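Local structure of poly-gamma-glutamate hydrolase (Bacillus phage phiNIT1, 3A9L) at residues A[21-27]-A[64-70]; A[31-37]-A[96-102]; A[50-55]-A[192-196]. The protein acts as a zinc peptidase that hydrolyses the gamma-glutamyl linkages of bacterial poly-gamma-glutamate. The contacts are given in a common frame with arbitrary orientation. Numbering follows the deposited sequence.

Contact 1 (A[21-27]-A[64-70]); sequences VAYNIEV and YLFQGLL
Two extended strands, 23-27 and 64-68, run antiparallel (174°, axes 4.7 Å apart) in a register pairing Tyr23 with Gly68 and Val27 with Tyr64. Asn24-Gln67 and Glu26-Leu65 are the hydrogen-bonded pairs, bonded both ways (Asn24 N to Gln67 O 3.0 Å). Leu69 N donates to Ala22 O (2.9 Å), and a water joins Val21 O to Leu69 O. Within its chain 23-29 is the sheet's outermost strand, but residues 25-27 form an antiparallel ladder with the second subunit, carrying the sheet across the interface. Asn24, Glu26, Leu65 and Gln67 share one face, where the amides repeat the backbone pairing: with Asn24 p and Gln67 m, Gln67 NE2 donates to Asn24 OD1 (2.9 Å). Glu26 OE1 is hydrogen-bonded to Tyr53 OH, and Gln67 OE1 to Thr49 OG1. A second water accepts from Asn24 ND2 (2.8 Å), with weak bonds to Gln67 NE2 (2.8 Å) and Glu26 OE2 (3.5 Å). On the face of Tyr23, Ile25, Phe66 and Tyr64, the near-parallel Tyr23 and Phe66 rings are slid apart.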
loop_
_atom_site.group_PDB
_atom_site.type_symbol
_atom_site.label_atom_id
_atom_site.label_comp_id
_atom_site.label_asym_id
_atom_site.label_seq_id
_atom_site.Cartn_x
_atom_site.Cartn_y
_atom_site.Cartn_z
ATOM N N VAL A 21 -2.963 0.511 -15.549
ATOM C CA VAL A 21 -3.993 0.547 -16.586
ATOM C C VAL A 21 -5.044 -0.576 -16.412
ATOM O O VAL A 21 -6.226 -0.281 -16.277
ATOM C CB VAL A 21 -3.423 0.617 -18.048
ATOM C CG1 VAL A 21 -4.549 0.469 -19.059
ATOM C CG2 VAL A 21 -2.670 1.929 -18.293
ATOM N N ALA A 22 -4.631 -1.844 -16.423
ATOM C CA ALA A 22 -5.552 -2.966 -16.116
ATOM C C ALA A 22 -5.639 -3.335 -14.613
ATOM O O ALA A 22 -6.653 -3.892 -14.153
ATOM C CB ALA A 22 -5.198 -4.202 -16.934
ATOM N N TYR A 23 -4.572 -3.066 -13.850
ATOM C CA TYR A 23 -4.572 -3.452 -12.459
ATOM C C TYR A 23 -3.641 -2.541 -11.624
ATOM O O TYR A 23 -2.733 -1.916 -12.164
ATOM C CB TYR A 23 -4.143 -4.930 -12.297
ATOM C CG TYR A 23 -2.656 -5.126 -12.428
ATOM C CD1 TYR A 23 -2.063 -5.268 -13.691
ATOM C CD2 TYR A 23 -1.826 -5.170 -11.279
ATOM C CE1 TYR A 23 -0.670 -5.474 -13.818
ATOM C CE2 TYR A 23 -0.457 -5.341 -11.408
ATOM C CZ TYR A 23 0.112 -5.494 -12.664
ATOM O OH TYR A 23 1.457 -5.679 -12.784
ATOM N N ASN A 24 -3.942 -2.446 -10.327
ATOM C CA ASN A 24 -3.007 -1.869 -9.355
ATOM C C ASN A 24 -2.903 -2.775 -8.103
ATOM O O ASN A 24 -3.718 -3.687 -7.915
ATOM C CB ASN A 24 -3.294 -0.369 -9.077
ATOM C CG ASN A 24 -4.487 -0.110 -8.149
ATOM O OD1 ASN A 24 -4.892 -0.934 -7.343
ATOM N ND2 ASN A 24 -5.004 1.089 -8.237
ATOM N N ILE A 25 -1.869 -2.548 -7.290
ATOM C CA ILE A 25 -1.723 -3.234 -6.022
ATOM C C ILE A 25 -1.584 -2.206 -4.884
ATOM O O ILE A 25 -0.827 -1.209 -4.990
ATOM C CB ILE A 25 -0.501 -4.190 -6.019
ATOM C CG1 ILE A 25 -0.411 -5.006 -7.337
ATOM C CG2 ILE A 25 -0.575 -5.141 -4.800
ATOM C CD1 ILE A 25 0.812 -5.911 -7.437
ATOM N N GLU A 26 -2.287 -2.478 -3.788
ATOM C CA GLU A 26 -2.311 -1.624 -2.593
ATOM C C GLU A 26 -1.955 -2.452 -1.366
ATOM O O GLU A 26 -2.452 -3.576 -1.194
ATOM C CB GLU A 26 -3.704 -1.004 -2.390
ATOM C CG GLU A 26 -4.217 -0.128 -3.510
ATOM C CD GLU A 26 -5.357 0.778 -3.039
ATOM O OE1 GLU A 26 -6.073 0.428 -2.073
ATOM O OE2 GLU A 26 -5.527 1.859 -3.613
ATOM N N VAL A 27 -1.113 -1.903 -0.478
ATOM C CA VAL A 27 -0.668 -2.644 0.734
ATOM C C VAL A 27 -0.572 -1.661 1.904
ATOM O O VAL A 27 -0.030 -0.577 1.768
ATOM C CB VAL A 27 0.734 -3.291 0.544
ATOM C CG1 VAL A 27 1.141 -4.120 1.770
ATOM C CG2 VAL A 27 0.826 -4.149 -0.707
ATOM N N TYR A 64 -4.324 -5.656 2.006
ATOM C CA TYR A 64 -3.692 -5.902 0.709
ATOM C C TYR A 64 -4.811 -6.046 -0.274
ATOM O O TYR A 64 -5.773 -6.740 0.045
ATOM C CB TYR A 64 -2.896 -7.197 0.720
ATOM C CG TYR A 64 -2.441 -7.608 -0.667
ATOM C CD1 TYR A 64 -3.282 -8.361 -1.504
ATOM C CD2 TYR A 64 -1.198 -7.251 -1.139
ATOM C CE1 TYR A 64 -2.885 -8.734 -2.741
ATOM C CE2 TYR A 64 -0.781 -7.639 -2.390
ATOM C CZ TYR A 64 -1.630 -8.364 -3.181
ATOM O OH TYR A 64 -1.254 -8.731 -4.430
ATOM N N LEU A 65 -4.682 -5.417 -1.450
ATOM C CA LEU A 65 -5.685 -5.527 -2.534
ATOM C C LEU A 65 -5.043 -5.618 -3.901
ATOM O O LEU A 65 -4.323 -4.702 -4.307
ATOM C CB LEU A 65 -6.557 -4.277 -2.563
ATOM C CG LEU A 65 -7.393 -3.849 -1.395
ATOM C CD1 LEU A 65 -7.953 -2.507 -1.743
ATOM C CD2 LEU A 65 -8.526 -4.873 -1.147
ATOM N N PHE A 66 -5.296 -6.700 -4.624
ATOM C CA PHE A 66 -4.908 -6.773 -6.045
ATOM C C PHE A 66 -6.151 -6.406 -6.800
ATOM O O PHE A 66 -7.144 -7.139 -6.737
ATOM C CB PHE A 66 -4.420 -8.188 -6.437
ATOM C CG PHE A 66 -3.920 -8.291 -7.855
ATOM C CD1 PHE A 66 -4.815 -8.609 -8.895
ATOM C CD2 PHE A 66 -2.571 -8.117 -8.165
ATOM C CE1 PHE A 66 -4.377 -8.693 -10.219
ATOM C CE2 PHE A 66 -2.132 -8.209 -9.483
ATOM C CZ PHE A 66 -3.039 -8.504 -10.513
ATOM N N GLN A 67 -6.117 -5.241 -7.460
ATOM C CA GLN A 67 -7.351 -4.601 -7.961
ATOM C C GLN A 67 -7.410 -4.568 -9.478
ATOM O O GLN A 67 -6.454 -4.110 -10.100
ATOM C CB GLN A 67 -7.422 -3.138 -7.471
ATOM C CG GLN A 67 -7.628 -2.923 -5.957
ATOM C CD GLN A 67 -8.179 -1.529 -5.648
ATOM O OE1 GLN A 67 -9.324 -1.391 -5.232
ATOM N NE2 GLN A 67 -7.400 -0.501 -5.924
ATOM N N GLY A 68 -8.532 -5.030 -10.058
ATOM C CA GLY A 68 -8.860 -4.729 -11.459
ATOM C C GLY A 68 -9.323 -3.291 -11.652
ATOM O O GLY A 68 -10.094 -2.769 -10.841
ATOM N N LEU A 69 -8.855 -2.661 -12.724
ATOM C CA LEU A 69 -9.115 -1.244 -13.017
ATOM C C LEU A 69 -9.842 -0.999 -14.325
ATOM O O LEU A 69 -10.166 0.157 -14.659
ATOM C CB LEU A 69 -7.804 -0.445 -13.084
ATOM C CG LEU A 69 -6.835 -0.495 -11.900
ATOM C CD1 LEU A 69 -5.649 0.442 -12.118
ATOM C CD2 LEU A 69 -7.574 -0.116 -10.666
ATOM N N LEU A 70 -10.109 -2.068 -15.057
ATOM C CA LEU A 70 -10.688 -1.921 -16.370
ATOM C C LEU A 70 -12.120 -1.490 -16.173
ATOM O O LEU A 70 -12.757 -1.855 -15.187
ATOM C CB LEU A 70 -10.597 -3.212 -17.190
ATOM C CG LEU A 70 -9.159 -3.670 -17.450
ATOM C CD1 LEU A 70 -9.050 -5.198 -17.447
ATOM C CD2 LEU A 70 -8.614 -3.069 -18.729
HETATM O O HOH W 1 -8.998 1.209 -16.896
HETATM O O HOH W 2 -7.068 2.188 -6.706
#

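Contact 2 (A[31-37]-A[96-102]); sequences NPSMIYF and HTDAVSF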
loop_
_atom_site.group_PDB
_atom_site.type_symbol
_atom_site.label_atom_id
_atom_site.label_comp_id
_atom_site.label_asym_id
_atom_site.label_seq_id
_atom_site.Cartn_x
_atom_site.Cartn_y
_atom_site.Cartn_z
ATOM N N ASN A 31 -0.181 -4.218 11.270
ATOM C CA ASN A 31 -0.593 -5.125 12.340
ATOM C C ASN A 31 0.229 -6.423 12.286
ATOM O O ASN A 31 0.412 -6.980 11.194
ATOM C CB ASN A 31 -2.103 -5.405 12.236
ATOM C CG ASN A 31 -2.704 -5.988 13.521
ATOM O OD1 ASN A 31 -2.785 -7.212 13.678
ATOM N ND2 ASN A 31 -3.133 -5.120 14.435
ATOM N N PRO A 32 0.746 -6.897 13.450
ATOM C CA PRO A 32 1.424 -8.189 13.560
ATOM C C PRO A 32 0.522 -9.422 13.397
ATOM O O PRO A 32 1.002 -10.484 12.962
ATOM C CB PRO A 32 1.967 -8.168 14.993
ATOM C CG PRO A 32 1.083 -7.196 15.708
ATOM C CD PRO A 32 0.825 -6.146 14.720
ATOM N N SER A 33 -0.760 -9.271 13.697
ATOM C CA SER A 33 -1.667 -10.413 13.903
ATOM C C SER A 33 -2.626 -10.730 12.775
ATOM O O SER A 33 -2.887 -11.914 12.529
ATOM C CB SER A 33 -2.490 -10.229 15.167
ATOM O OG SER A 33 -1.646 -10.276 16.296
ATOM N N MET A 34 -3.154 -9.688 12.119
ATOM C CA MET A 34 -4.294 -9.826 11.210
ATOM C C MET A 34 -4.198 -8.999 9.921
ATOM O O MET A 34 -3.832 -7.811 9.946
ATOM C CB MET A 34 -5.592 -9.465 11.958
ATOM C CG MET A 34 -6.878 -9.619 11.160
ATOM S SD MET A 34 -7.069 -11.235 10.395
ATOM C CE MET A 34 -7.774 -12.175 11.702
ATOM N N ILE A 35 -4.547 -9.622 8.789
ATOM C CA ILE A 35 -4.501 -8.939 7.506
ATOM C C ILE A 35 -5.794 -9.257 6.723
ATOM O O ILE A 35 -6.167 -10.408 6.583
ATOM C CB ILE A 35 -3.249 -9.353 6.661
ATOM C CG1 ILE A 35 -3.268 -8.671 5.291
ATOM C CG2 ILE A 35 -3.132 -10.895 6.560
ATOM C CD1 ILE A 35 -2.015 -8.918 4.405
ATOM N N TYR A 36 -6.471 -8.215 6.264
ATOM C CA TYR A 36 -7.673 -8.373 5.501
ATOM C C TYR A 36 -7.346 -8.042 4.087
ATOM O O TYR A 36 -6.737 -7.013 3.804
ATOM C CB TYR A 36 -8.733 -7.420 6.018
ATOM C CG TYR A 36 -9.165 -7.720 7.417
ATOM C CD1 TYR A 36 -9.971 -8.824 7.682
ATOM C CD2 TYR A 36 -8.751 -6.927 8.485
ATOM C CE1 TYR A 36 -10.399 -9.109 8.967
ATOM C CE2 TYR A 36 -9.167 -7.232 9.797
ATOM C CZ TYR A 36 -10.002 -8.318 10.003
ATOM O OH TYR A 36 -10.428 -8.648 11.266
ATOM N N PHE A 37 -7.742 -8.917 3.176
ATOM C CA PHE A 37 -7.242 -8.750 1.810
ATOM C C PHE A 37 -8.087 -9.436 0.763
ATOM O O PHE A 37 -8.915 -10.288 1.063
ATOM C CB PHE A 37 -5.776 -9.212 1.721
ATOM C CG PHE A 37 -5.614 -10.685 1.587
ATOM C CD1 PHE A 37 -5.657 -11.523 2.712
ATOM C CD2 PHE A 37 -5.441 -11.252 0.332
ATOM C CE1 PHE A 37 -5.520 -12.912 2.564
ATOM C CE2 PHE A 37 -5.310 -12.636 0.173
ATOM C CZ PHE A 37 -5.362 -13.467 1.279
ATOM N N HIS A 96 1.917 -12.320 8.849
ATOM C CA HIS A 96 0.754 -12.224 9.727
ATOM C C HIS A 96 0.309 -13.581 10.231
ATOM O O HIS A 96 0.217 -14.551 9.472
ATOM C CB HIS A 96 -0.423 -11.566 9.020
ATOM C CG HIS A 96 -0.140 -10.183 8.563
ATOM N ND1 HIS A 96 0.574 -9.911 7.422
ATOM C CD2 HIS A 96 -0.475 -8.985 9.095
ATOM C CE1 HIS A 96 0.671 -8.602 7.273
ATOM N NE2 HIS A 96 0.057 -8.021 8.283
ATOM N N THR A 97 -0.012 -13.625 11.518
ATOM C CA THR A 97 -0.568 -14.839 12.106
ATOM C C THR A 97 -1.836 -15.304 11.432
ATOM O O THR A 97 -1.975 -16.487 11.129
ATOM C CB THR A 97 -0.889 -14.636 13.578
ATOM O OG1 THR A 97 0.258 -14.057 14.204
ATOM C CG2 THR A 97 -1.235 -16.010 14.269
ATOM N N ASP A 98 -2.759 -14.363 11.241
ATOM C CA ASP A 98 -4.089 -14.652 10.781
ATOM C C ASP A 98 -4.348 -13.903 9.492
ATOM O O ASP A 98 -3.679 -12.913 9.204
ATOM C CB ASP A 98 -5.114 -14.268 11.852
ATOM C CG ASP A 98 -4.985 -15.111 13.108
ATOM O OD1 ASP A 98 -5.031 -16.356 13.010
ATOM O OD2 ASP A 98 -4.827 -14.550 14.207
ATOM N N ALA A 99 -5.327 -14.379 8.721
ATOM C CA ALA A 99 -5.723 -13.727 7.485
ATOM C C ALA A 99 -7.185 -13.997 7.203
ATOM O O ALA A 99 -7.668 -15.119 7.398
ATOM C CB ALA A 99 -4.857 -14.219 6.305
ATOM N N VAL A 100 -7.885 -12.947 6.807
ATOM C CA VAL A 100 -9.268 -13.055 6.318
ATOM C C VAL A 100 -9.356 -12.542 4.873
ATOM O O VAL A 100 -9.040 -11.377 4.590
ATOM C CB VAL A 100 -10.236 -12.287 7.240
ATOM C CG1 VAL A 100 -11.636 -12.281 6.673
ATOM C CG2 VAL A 100 -10.269 -12.905 8.623
ATOM N N SER A 101 -9.817 -13.386 3.950
ATOM C CA SER A 101 -9.846 -12.990 2.523
ATOM C C SER A 101 -11.277 -12.674 2.108
ATOM O O SER A 101 -12.189 -13.256 2.633
ATOM C CB SER A 101 -9.298 -14.086 1.639
ATOM O OG SER A 101 -10.069 -15.270 1.735
ATOM N N PHE A 102 -11.466 -11.750 1.178
ATOM C CA PHE A 102 -12.816 -11.383 0.765
ATOM C C PHE A 102 -13.039 -11.608 -0.741
ATOM O O PHE A 102 -12.326 -11.051 -1.571
ATOM C CB PHE A 102 -13.121 -9.927 1.132
ATOM C CG PHE A 102 -13.061 -9.642 2.615
ATOM C CD1 PHE A 102 -11.836 -9.429 3.262
ATOM C CD2 PHE A 102 -14.225 -9.601 3.361
ATOM C CE1 PHE A 102 -11.781 -9.165 4.656
ATOM C CE2 PHE A 102 -14.187 -9.323 4.737
ATOM C CZ PHE A 102 -12.963 -9.128 5.379
HETATM O O HOH W 3 -0.447 -12.592 16.677
#
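The imidazole of His96 lies flat against Ile35 in a CH-pi contact, Ile35 CB sitting 3.7 Å from the ring centroid and only 9° off its normal; hydrogen bonds anchor ND1 to Met92 O and NE2 to Ser62 OG. Beyond it the strands run parallel, 16° apart. Asp98 N donates to Ser33 O (2.8 Å), Ile35 N weakly to Asp98 O (3.4 Å), Val100 N to Ile35 O (3.1 Å), Phe37 N to Val100 O (3.1 Å) and Phe102 N to Phe37 O (2.9 Å). This staggered ladder is characteristic of parallel strands, here in the centre of a mixed alpha/beta sheet. Asn31 OD1 accepts from Ser33 N, an Asx turn, and from Met34 N, which extends it to an Asx motif (both 2.9 Å). Tyr36 CD1 packs on Val100 CB and Phe102 CE1, each at 3.5 Å. The zinc ligand His103 directly follows Phe102. Helix 87-94 packs against Ile35, Phe37 and Ala99; helix 48-59 meets Tyr36 and Phe102 on the opposite face, while strands 62-68 and 162-167 flank the pair.

Contact 3 (A[50-55]-A[192-196]); sequences ELIYRV and FLDYA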
loop_
_atom_site.group_PDB
_atom_site.type_symbol
_atom_site.label_atom_id
_atom_site.label_comp_id
_atom_site.label_asym_id
_atom_site.label_seq_id
_atom_site.Cartn_x
_atom_site.Cartn_y
_atom_site.Cartn_z
ATOM N N GLU A 50 -14.133 -2.078 -1.065
ATOM C CA GLU A 50 -14.816 -1.121 -0.161
ATOM C C GLU A 50 -15.071 -1.777 1.183
ATOM O O GLU A 50 -14.966 -1.139 2.232
ATOM C CB GLU A 50 -16.133 -0.623 -0.778
ATOM C CG GLU A 50 -15.944 0.255 -2.063
ATOM C CD GLU A 50 -15.622 -0.503 -3.353
ATOM O OE1 GLU A 50 -16.011 -1.675 -3.519
ATOM O OE2 GLU A 50 -14.964 0.104 -4.243
ATOM N N LEU A 51 -15.413 -3.060 1.143
ATOM C CA LEU A 51 -15.606 -3.785 2.387
ATOM C C LEU A 51 -14.289 -3.933 3.107
ATOM O O LEU A 51 -14.259 -3.832 4.307
ATOM C CB LEU A 51 -16.292 -5.140 2.164
ATOM C CG LEU A 51 -16.382 -6.062 3.387
ATOM C CD1 LEU A 51 -17.274 -5.446 4.504
ATOM C CD2 LEU A 51 -16.831 -7.445 2.999
ATOM N N ILE A 52 -13.200 -4.184 2.384
ATOM C CA ILE A 52 -11.904 -4.326 3.059
ATOM C C ILE A 52 -11.474 -2.994 3.691
ATOM O O ILE A 52 -10.933 -2.975 4.803
ATOM C CB ILE A 52 -10.840 -4.892 2.138
ATOM C CG1 ILE A 52 -11.005 -6.418 2.075
ATOM C CG2 ILE A 52 -9.437 -4.489 2.610
ATOM C CD1 ILE A 52 -10.450 -7.039 0.853
ATOM N N TYR A 53 -11.725 -1.899 2.983
ATOM C CA TYR A 53 -11.398 -0.554 3.497
ATOM C C TYR A 53 -12.047 -0.291 4.843
ATOM O O TYR A 53 -11.387 0.171 5.778
ATOM C CB TYR A 53 -11.856 0.510 2.517
ATOM C CG TYR A 53 -10.845 0.832 1.454
ATOM C CD1 TYR A 53 -10.117 -0.172 0.822
ATOM C CD2 TYR A 53 -10.628 2.133 1.076
ATOM C CE1 TYR A 53 -9.194 0.130 -0.146
ATOM C CE2 TYR A 53 -9.712 2.449 0.105
ATOM C CZ TYR A 53 -8.995 1.445 -0.499
ATOM O OH TYR A 53 -8.082 1.781 -1.459
ATOM N N ARG A 54 -13.344 -0.580 4.918
ATOM C CA ARG A 54 -14.158 -0.385 6.104
ATOM C C ARG A 54 -13.720 -1.334 7.239
ATOM O O ARG A 54 -13.635 -0.922 8.410
ATOM C CB ARG A 54 -15.647 -0.601 5.743
ATOM C CG ARG A 54 -16.694 -0.247 6.844
ATOM C CD ARG A 54 -16.657 1.262 7.171
ATOM N NE ARG A 54 -17.503 1.573 8.314
ATOM C CZ ARG A 54 -17.316 2.617 9.114
ATOM N NH1 ARG A 54 -16.304 3.455 8.892
ATOM N NH2 ARG A 54 -18.139 2.821 10.135
ATOM N N VAL A 55 -13.462 -2.606 6.909
ATOM C CA VAL A 55 -12.982 -3.542 7.933
ATOM C C VAL A 55 -11.629 -3.119 8.521
ATOM O O VAL A 55 -11.354 -3.285 9.727
ATOM C CB VAL A 55 -12.911 -5.020 7.424
ATOM C CG1 VAL A 55 -12.288 -5.919 8.491
ATOM C CG2 VAL A 55 -14.307 -5.535 7.135
ATOM N N PHE A 192 -24.156 -2.794 4.320
ATOM C CA PHE A 192 -22.689 -2.675 4.214
ATOM C C PHE A 192 -22.023 -2.469 5.562
ATOM O O PHE A 192 -21.136 -3.243 5.951
ATOM C CB PHE A 192 -22.233 -1.575 3.224
ATOM C CG PHE A 192 -20.735 -1.409 3.167
ATOM C CD1 PHE A 192 -19.951 -2.245 2.379
ATOM C CD2 PHE A 192 -20.105 -0.420 3.929
ATOM C CE1 PHE A 192 -18.554 -2.100 2.335
ATOM C CE2 PHE A 192 -18.718 -0.265 3.915
ATOM C CZ PHE A 192 -17.928 -1.088 3.114
ATOM N N LEU A 193 -22.444 -1.426 6.273
ATOM C CA LEU A 193 -21.877 -1.078 7.600
ATOM C C LEU A 193 -21.980 -2.214 8.634
ATOM O O LEU A 193 -20.999 -2.549 9.321
ATOM C CB LEU A 193 -22.504 0.210 8.129
ATOM C CG LEU A 193 -22.449 1.473 7.223
ATOM C CD1 LEU A 193 -23.188 2.642 7.820
ATOM C CD2 LEU A 193 -21.011 1.898 6.905
ATOM N N ASP A 194 -23.174 -2.789 8.750
ATOM C CA ASP A 194 -23.398 -3.967 9.608
ATOM C C ASP A 194 -22.490 -5.163 9.249
ATOM O O ASP A 194 -22.003 -5.901 10.133
ATOM C CB ASP A 194 -24.873 -4.372 9.539
ATOM C CG ASP A 194 -25.815 -3.338 10.170
ATOM O OD1 ASP A 194 -25.362 -2.496 10.957
ATOM O OD2 ASP A 194 -27.037 -3.390 9.906
ATOM N N TYR A 195 -22.275 -5.375 7.951
ATOM C CA TYR A 195 -21.449 -6.491 7.496
ATOM C C TYR A 195 -20.037 -6.239 8.029
ATOM O O TYR A 195 -19.486 -7.058 8.771
ATOM C CB TYR A 195 -21.478 -6.586 5.959
ATOM C CG TYR A 195 -21.083 -7.937 5.379
ATOM C CD1 TYR A 195 -19.750 -8.354 5.378
ATOM C CD2 TYR A 195 -22.027 -8.765 4.809
ATOM C CE1 TYR A 195 -19.377 -9.568 4.857
ATOM C CE2 TYR A 195 -21.661 -9.998 4.263
ATOM C CZ TYR A 195 -20.335 -10.387 4.293
ATOM O OH TYR A 195 -19.939 -11.588 3.759
ATOM N N ALA A 196 -19.482 -5.073 7.709
ATOM C CA ALA A 196 -18.147 -4.755 8.133
ATOM C C ALA A 196 -17.963 -4.787 9.679
ATOM O O ALA A 196 -16.950 -5.300 10.172
ATOM C CB ALA A 196 -17.688 -3.449 7.517
HETATM O O HOH W 4 -19.240 -0.336 9.957
#
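Glu50 begins the contact with its backbone: its carbonyl O, already accepting from Arg54 N at 3.2 Å, lies 3.1 Å from Phe192 CZ, near the plane of the ring. Leu51 follows at the same ring edge, with CA 3.4 Å from Phe192 CE1, and its branches spread along the partner helix, CD2 reaching Tyr195 CE1 (3.8 Å) and CD1 reaching Ala196 CB (3.6 Å). One turn after Glu50, Arg54 returns to the interface. Its aliphatic stem does apolar work, CB at 3.5 Å from Phe192 CZ and CG at 3.4 Å from Ala196 CB, while its NE donates to a water (3.1 Å) that in turn donates to Leu193 O (2.9 Å). Val55 completes the walk where the CA atoms come nearest, 5.3 Å between Val55 CA and Ala196 CA; Ala196 CB meets Val55 CG2 at 4.0 Å. The axes of the two short helical segments cross at -57° and 9.6 Å, an example of oblique helix packing in an alpha/beta protein, without a direct hydrogen bond across. Both helices rest on the central sheet: Leu51 also touches Phe102 of strand 98-105 and Ile166 of strand 162-167, and Tyr195 packs on Leu164 and Ile166.

The three contacts illustrate how an alpha/beta domain is interleaved along its chain: segments 21-27, 31-37 and 50-55 come first, and their partners 64-70, 96-102 and 192-196 follow in the same order, so every pair of contacts crosses. Contacts 1 and 2 lie in one mixed sheet, their centres 18 Å apart, joined where strands 62-68 and 34-42 are neighbours. Contact 3 packs beside this sheet, 18 Å from contact 1 and 15 Å from contact 2, with Ile52 touching Leu65, Phe37 and Phe102. The zinc ligands His40 and Glu45 fall between segments 31-37 and 50-55, and His103 just after 96-102, so this shared scaffold carries the metal site.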